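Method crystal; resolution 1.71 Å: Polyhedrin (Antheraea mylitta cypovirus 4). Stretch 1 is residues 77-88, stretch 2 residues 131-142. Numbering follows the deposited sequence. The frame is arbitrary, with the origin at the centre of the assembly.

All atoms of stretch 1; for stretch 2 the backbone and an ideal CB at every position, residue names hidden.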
# COMPACT_ATOMS: atom_id res chain seq x y z
N ARG A 77 17.83 -15.89 10.17
CA ARG A 77 17.75 -15.60 11.60
C ARG A 77 16.81 -14.43 11.88
O ARG A 77 16.69 -13.50 11.08
CB ARG A 77 19.13 -15.29 12.18
CG ARG A 77 20.03 -16.50 12.36
CD ARG A 77 21.14 -16.19 13.34
NE ARG A 77 22.18 -17.21 13.35
CZ ARG A 77 23.46 -16.96 13.60
NH1 ARG A 77 23.86 -15.72 13.84
NH2 ARG A 77 24.34 -17.95 13.59
N TYR A 78 16.16 -14.48 13.04
CA TYR A 78 15.29 -13.41 13.48
C TYR A 78 16.09 -12.38 14.27
O TYR A 78 17.06 -12.72 14.95
CB TYR A 78 14.14 -13.97 14.34
CG TYR A 78 13.06 -12.97 14.63
CD1 TYR A 78 12.00 -12.78 13.75
CD2 TYR A 78 13.10 -12.19 15.78
CE1 TYR A 78 11.00 -11.86 14.01
CE2 TYR A 78 12.11 -11.26 16.04
CZ TYR A 78 11.07 -11.10 15.16
OH TYR A 78 10.09 -10.17 15.43
N PRO A 79 15.69 -11.10 14.18
CA PRO A 79 16.41 -10.01 14.87
C PRO A 79 16.26 -10.02 16.39
O PRO A 79 15.23 -10.44 16.93
CB PRO A 79 15.76 -8.75 14.29
CG PRO A 79 14.41 -9.19 13.83
CD PRO A 79 14.60 -10.59 13.33
N MET A 80 17.30 -9.56 17.08
CA MET A 80 17.28 -9.40 18.53
C MET A 80 16.36 -8.25 18.94
O MET A 80 15.82 -8.23 20.04
CB MET A 80 18.69 -9.09 19.04
CG MET A 80 19.72 -10.18 18.76
SD MET A 80 21.40 -9.54 18.75
CE MET A 80 21.46 -8.69 20.33
N GLY A 81 16.20 -7.30 18.03
CA GLY A 81 15.44 -6.10 18.33
C GLY A 81 15.58 -5.10 17.20
O GLY A 81 16.28 -5.37 16.22
N VAL A 82 14.92 -3.96 17.34
CA VAL A 82 15.01 -2.89 16.35
C VAL A 82 15.27 -1.55 17.01
O VAL A 82 14.85 -1.29 18.13
CB VAL A 82 13.73 -2.78 15.49
CG1 VAL A 82 13.58 -3.98 14.58
CG2 VAL A 82 12.49 -2.60 16.37
N ILE A 83 15.98 -0.69 16.29
CA ILE A 83 16.08 0.71 16.66
C ILE A 83 15.17 1.46 15.70
O ILE A 83 15.37 1.42 14.49
CB ILE A 83 17.51 1.26 16.53
CG1 ILE A 83 18.47 0.52 17.48
CG2 ILE A 83 17.54 2.76 16.81
CD1 ILE A 83 18.89 -0.85 16.99
N VAL A 84 14.15 2.11 16.24
CA VAL A 84 13.24 2.88 15.41
C VAL A 84 13.61 4.35 15.49
O VAL A 84 13.57 4.96 16.56
CB VAL A 84 11.76 2.67 15.81
CG1 VAL A 84 10.85 3.42 14.85
CG2 VAL A 84 11.42 1.19 15.80
N SER A 85 13.97 4.92 14.34
CA SER A 85 14.44 6.30 14.26
C SER A 85 13.38 7.19 13.63
O SER A 85 13.00 6.98 12.48
CB SER A 85 15.73 6.36 13.45
OG SER A 85 16.18 7.69 13.28
N PHE A 86 12.90 8.17 14.39
CA PHE A 86 11.88 9.12 13.90
C PHE A 86 12.54 10.46 13.60
O PHE A 86 13.20 11.04 14.46
CB PHE A 86 10.81 9.35 14.98
CG PHE A 86 9.96 8.15 15.28
CD1 PHE A 86 10.35 7.22 16.23
CD2 PHE A 86 8.73 7.99 14.66
CE1 PHE A 86 9.55 6.13 16.52
CE2 PHE A 86 7.92 6.90 14.95
CZ PHE A 86 8.34 5.97 15.88
N ASN A 87 12.34 10.98 12.39
CA ASN A 87 12.97 12.24 12.02
C ASN A 87 12.08 13.17 11.21
O ASN A 87 11.42 12.74 10.26
CB ASN A 87 14.29 11.99 11.27
CG ASN A 87 15.18 10.98 11.97
OD1 ASN A 87 16.06 11.34 12.75
ND2 ASN A 87 14.95 9.70 11.71
N GLY A 88 12.06 14.44 11.60
CA GLY A 88 11.29 15.45 10.90
C GLY A 88 10.25 16.14 11.77
O GLY A 88 10.29 16.03 13.00
N UNK A 131 16.17 18.32 18.11
CA UNK A 131 14.83 18.89 17.97
C UNK A 131 14.06 18.20 16.85
O UNK A 131 12.83 18.17 16.86
CB UNK A 131 14.91 20.39 17.70
N UNK A 132 14.79 17.63 15.90
CA UNK A 132 14.18 16.98 14.74
C UNK A 132 14.01 15.47 14.89
O UNK A 132 13.36 14.84 14.06
CB UNK A 132 15.02 17.27 13.50
N UNK A 133 14.58 14.89 15.93
CA UNK A 133 14.71 13.44 15.97
C UNK A 133 14.40 12.78 17.31
O UNK A 133 14.71 13.31 18.37
CB UNK A 133 16.14 13.06 15.56
N UNK A 134 13.78 11.60 17.23
CA UNK A 134 13.63 10.71 18.39
C UNK A 134 14.05 9.30 17.99
O UNK A 134 14.00 8.94 16.81
CB UNK A 134 12.19 10.72 18.91
N UNK A 135 14.48 8.50 18.96
CA UNK A 135 14.83 7.12 18.68
C UNK A 135 14.49 6.22 19.86
O UNK A 135 14.55 6.65 21.01
CB UNK A 135 16.32 7.01 18.34
N UNK A 136 14.13 4.98 19.58
CA UNK A 136 13.78 4.04 20.63
C UNK A 136 14.25 2.65 20.27
O UNK A 136 14.15 2.24 19.11
CB UNK A 136 12.27 4.04 20.88
N UNK A 137 14.79 1.94 21.25
CA UNK A 137 15.16 0.54 21.05
C UNK A 137 14.04 -0.36 21.54
O UNK A 137 13.48 -0.14 22.62
CB UNK A 137 16.47 0.21 21.77
N UNK A 138 13.71 -1.37 20.75
CA UNK A 138 12.63 -2.28 21.08
C UNK A 138 13.12 -3.72 20.93
O UNK A 138 13.35 -4.18 19.82
CB UNK A 138 11.41 -2.02 20.19
N UNK A 139 13.28 -4.42 22.06
CA UNK A 139 13.69 -5.83 21.97
C UNK A 139 12.59 -6.68 21.35
O UNK A 139 11.40 -6.44 21.59
CB UNK A 139 14.05 -6.37 23.35
N UNK A 140 12.98 -7.66 20.54
CA UNK A 140 12.02 -8.55 19.90
C UNK A 140 12.34 -10.01 20.22
O UNK A 140 13.50 -10.36 20.45
CB UNK A 140 12.01 -8.33 18.39
N UNK A 141 11.32 -10.85 20.24
CA UNK A 141 11.55 -12.29 20.30
C UNK A 141 10.98 -12.93 19.04
O UNK A 141 10.33 -12.25 18.24
CB UNK A 141 10.92 -12.90 21.55
N UNK A 142 11.22 -14.22 18.85
CA UNK A 142 10.91 -14.88 17.59
C UNK A 142 9.46 -14.67 17.15
O UNK A 142 8.53 -14.77 17.95
CB UNK A 142 11.20 -16.38 17.71

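The two segments run antiparallel (163° between strand axes). Because strand 133-139 is extended, successive positions place CB on opposite faces of the sheet: 133, 135, 137 and 139 on the face of Ile-83 and Ser-85, 134, 136 and 138 on that of Val-82 and Val-84.

Position 131 has its CB directed away, with nothing of stretch 1 within 5.5 Å; almost any residue fits, and it is His-131. At 132 the CB points sideways, 4.5 Å from Gly-88 N, which restricts little. It is Leu-132, whose backbone O accepts from Gly-88 N at 2.8 Å.

At 133 the ideal CB lies 3.3 Å from Asn-87 OD1, a tight approach to a possible acceptor. A small side chain with a donor suits: serine, perhaps threonine or cysteine. Ser-133 is deposited (chi1 m), and its OG donates to Asn-87 OD1 at 2.6 Å.

Position 134 shares the face of Phe-86, with its ideal CB 4.4 Å from Phe-86 CB; apolar or long flexible chains would serve. Arg-134 leads its end away, and NH1 donates to its neighbour's carbonyl, Ser-133 O, at 3.3 Å. Its backbone pairs with Phe-86 both ways: Phe-86 N to Arg-134 O 2.8 Å, Arg-134 N to Phe-86 O 2.9 Å.

At 135, the CB sits 3.9 Å from Val-84 O and 4.7 Å from Ile-83 CG2, beside Ser-85. Small residues fit readily, though larger ones are not excluded by these distances. Ala-135 adds a CA-H...O contact, CA to Val-84 O at 3.3 Å.

Position 136 faces the side of Val-84 and Phe-86, an apolar surface favouring valine, isoleucine or leucine. Val-136 (chi1 p) brings CG1 to 4.0 Å from Val-84 CB and 4.5 Å from Phe-86 CE1, at the ring edge.

At 137 the CB is 4.7 Å from Ile-83 CG1, and Gly-81 leaves space alongside; a long apolar or aromatic chain could use both. Tyr-137 (chi1 t) puts CD1 4.0 Å from Ile-83 CD1. Its OH is 3.9 Å from Gly-81 CA, and an ideal CB on Gly-81 would lie 2.5 Å from that OH, a clash.

At 138 the ideal CB lies 4.0 Å from Val-82 CG2, so an apolar side chain suits, valine, isoleucine or leucine among them; beta-branched residues are also generally favoured in strands. Val-138 is there, its N donating to Val-82 O at 2.9 Å.

At 139 phi is -67° and no cross-strand bond needs its N, permitting proline among others; it is Pro-139.

Position 140 points toward stretch 1, its CB 3.8 Å from Tyr-78 CE2, inviting an apolar chain. Leu-140 places CD2 3.6 Å from Val-82 CG2, while its N donates to Met-80 O at 2.9 Å.

Positions 141 and 142 direct CB away, tolerating polar residues: Asp-141 and Glu-142. The latter's CA covers the Tyr-78 ring face, 4.1 Å from CA to the centroid.

Stretch 2 (131-142) HLSRAVYVPLDE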
# COMPACT_ATOMS: atom_id res chain seq x y z
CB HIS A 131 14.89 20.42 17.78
CG HIS A 131 15.51 20.85 16.49
ND1 HIS A 131 14.79 21.00 15.33
CD2 HIS A 131 16.79 21.19 16.19
CE1 HIS A 131 15.60 21.40 14.36
NE2 HIS A 131 16.81 21.52 14.85
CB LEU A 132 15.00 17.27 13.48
CG LEU A 132 14.82 18.64 12.81
CD1 LEU A 132 15.92 18.89 11.80
CD2 LEU A 132 13.44 18.73 12.16
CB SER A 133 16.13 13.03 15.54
OG SER A 133 16.41 13.48 14.22
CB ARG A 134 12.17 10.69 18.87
CG ARG A 134 11.58 12.04 19.21
CD ARG A 134 12.23 12.64 20.44
NE ARG A 134 11.45 13.75 20.97
CZ ARG A 134 11.58 15.01 20.58
NH1 ARG A 134 12.45 15.34 19.63
NH2 ARG A 134 10.82 15.96 21.13
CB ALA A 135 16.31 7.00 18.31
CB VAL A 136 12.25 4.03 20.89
CG1 VAL A 136 11.50 3.61 19.64
CG2 VAL A 136 11.91 3.11 22.05
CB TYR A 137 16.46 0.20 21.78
CG TYR A 137 16.80 -1.27 21.70
CD1 TYR A 137 17.29 -1.82 20.52
CD2 TYR A 137 16.60 -2.12 22.78
CE1 TYR A 137 17.59 -3.17 20.43
CE2 TYR A 137 16.90 -3.47 22.70
CZ TYR A 137 17.40 -3.99 21.52
OH TYR A 137 17.70 -5.33 21.43
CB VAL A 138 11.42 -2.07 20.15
CG1 VAL A 138 10.26 -2.97 20.56
CG2 VAL A 138 11.00 -0.61 20.14
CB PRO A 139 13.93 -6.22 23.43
CG PRO A 139 13.17 -5.22 24.24
CD PRO A 139 13.20 -3.95 23.45
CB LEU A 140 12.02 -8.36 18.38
CG LEU A 140 11.40 -7.12 17.72
CD1 LEU A 140 10.03 -6.79 18.29
CD2 LEU A 140 12.31 -5.92 17.83
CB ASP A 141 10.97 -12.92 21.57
CG ASP A 141 9.48 -12.70 21.71
OD1 ASP A 141 8.76 -12.75 20.69
OD2 ASP A 141 9.02 -12.47 22.86
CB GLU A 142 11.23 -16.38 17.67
CG GLU A 142 11.14 -17.09 16.33
CD GLU A 142 11.60 -18.54 16.41
OE1 GLU A 142 11.98 -18.99 17.51
OE2 GLU A 142 11.57 -19.22 15.36
O HOH W 1 14.95 -12.24 18.89
O HOH W 2 10.41 17.64 15.37
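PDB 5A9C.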